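Local coordinates for signal transduction protein TRAP (Staphylococcus aureus, PDB 4AE5), which probably acts as a phosphorylation-dependent regulator of staphylococcal virulence, activating the agr quorum-sensing system and raising expression of toxin and biofilm genes, at residues I88-D91 with D92-N96. Sequence-based numbering, arbitrary orientation.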
# COMPACT_ATOMS: atom_id res chain seq x y z
N ILE A 88 5.41 8.13 10.25
CA ILE A 88 6.42 9.16 9.81
C ILE A 88 7.87 9.07 10.32
O ILE A 88 8.83 9.12 9.53
CB ILE A 88 5.74 10.56 9.97
CG1 ILE A 88 4.91 10.67 8.75
CG2 ILE A 88 6.70 11.73 9.91
CD1 ILE A 88 5.84 10.62 7.58
N SER A 89 8.03 8.94 11.63
CA SER A 89 9.32 8.95 12.24
C SER A 89 10.10 7.62 12.18
O SER A 89 11.19 7.59 12.68
CB SER A 89 9.23 9.49 13.67
OG SER A 89 8.96 10.91 13.66
N VAL A 90 9.57 6.58 11.58
CA VAL A 90 10.31 5.32 11.53
C VAL A 90 11.60 5.38 10.74
O VAL A 90 11.59 5.91 9.66
CB VAL A 90 9.47 4.17 10.94
CG1 VAL A 90 10.33 2.95 10.79
CG2 VAL A 90 8.30 3.88 11.82
N ASP A 91 12.65 4.81 11.28
CA ASP A 91 13.96 4.79 10.65
C ASP A 91 13.88 4.21 9.26
O ASP A 91 13.46 3.14 9.08
CB ASP A 91 15.01 4.02 11.47
CG ASP A 91 16.46 4.29 11.02
OD1 ASP A 91 16.70 4.80 9.93
OD2 ASP A 91 17.37 3.95 11.76
N ASP A 92 14.32 4.99 8.31
CA ASP A 92 14.37 4.65 6.93
C ASP A 92 15.23 3.46 6.53
O ASP A 92 15.29 3.17 5.36
CB ASP A 92 14.89 5.86 6.13
CG ASP A 92 13.85 6.43 5.28
OD1 ASP A 92 12.75 6.25 5.71
OD2 ASP A 92 14.07 7.03 4.21
N ASN A 93 15.90 2.83 7.47
CA ASN A 93 16.96 1.86 7.14
C ASN A 93 16.49 0.62 6.38
O ASN A 93 17.25 -0.00 5.71
CB ASN A 93 17.72 1.42 8.37
CG ASN A 93 18.91 0.55 8.04
OD1 ASN A 93 19.64 0.82 7.11
ND2 ASN A 93 19.10 -0.49 8.79
N PHE A 94 15.21 0.32 6.53
CA PHE A 94 14.56 -0.76 5.82
C PHE A 94 14.72 -0.65 4.33
O PHE A 94 14.70 -1.61 3.66
CB PHE A 94 13.09 -0.90 6.23
CG PHE A 94 12.22 0.29 5.92
CD1 PHE A 94 11.82 0.55 4.65
CD2 PHE A 94 11.76 1.11 6.93
CE1 PHE A 94 11.00 1.61 4.37
CE2 PHE A 94 10.92 2.17 6.66
CZ PHE A 94 10.55 2.42 5.37
N ARG A 95 14.93 0.56 3.85
CA ARG A 95 15.17 0.77 2.44
C ARG A 95 16.40 0.01 1.91
O ARG A 95 16.51 -0.26 0.72
CB ARG A 95 15.38 2.26 2.25
CG ARG A 95 15.79 2.70 0.87
CD ARG A 95 16.56 4.05 1.03
NE ARG A 95 15.71 5.12 1.54
CZ ARG A 95 15.32 6.22 0.84
NH1 ARG A 95 15.67 6.41 -0.44
NH2 ARG A 95 14.56 7.13 1.44
N ASN A 96 17.30 -0.34 2.81
CA ASN A 96 18.48 -1.12 2.39
C ASN A 96 18.37 -2.63 2.58
O ASN A 96 19.32 -3.35 2.24
CB ASN A 96 19.70 -0.66 3.16
CG ASN A 96 19.98 0.78 2.90
OD1 ASN A 96 20.01 1.54 3.82
ND2 ASN A 96 20.06 1.16 1.62
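Asp91 and Asn93 meet in a weak Asx turn at the start of a short 3-10 segment, a worked example of how a side chain can bond to the backbone two residues on, where such a segment begins. In this ABM domain the loop links helix 80-88 to strand 100-108. The carboxylate of Asp91 is swung forward along the chain, CG anti to the backbone N, and its OD1 takes a weak hydrogen bond from the backbone N-H of Asn93, N to OD1 3.3 Å. The bond is bent to 127°, so its grip is loose. Asp91 OD1 also approaches CB of Asn93, 3.9 Å away.

Phe94 meets two partners from the preceding residues. The apolar one is Val90, whose CG1 comes to the ring edge, near the ring plane, 4.2 Å from CE2 of Phe94. Separately, the carbonyl O of Asp91 lies obliquely to the ring, 3.4 Å from CD2 of Phe94. A chi1 of 63° places CG between the backbone N and the carbonyl carbon of Phe94, which sends the ring back toward Val90 and Asp91. Beyond it, Tyr103 adds an edge-to-face ring pair and Ile59 of strand 51-59 packs on Phe94; Val90 rests on His138 and Phe139. The buried pair thereby ties the turn to the sheet and to a neighbouring loop.

The turn's backbone is held by Arg95 N donating to Asp92 O at 3.0 Å and Asn96 N to Asn93 O at 2.9 Å. Asp92 and Arg95 span the same turn with a salt bridge, which would tend to keep Asp92 ionised. NH2 of Arg95 reaches Asp92 OD2 at 2.8 Å, with an N-H...O angle of 168° and OD2 lying almost in the guanidinium plane.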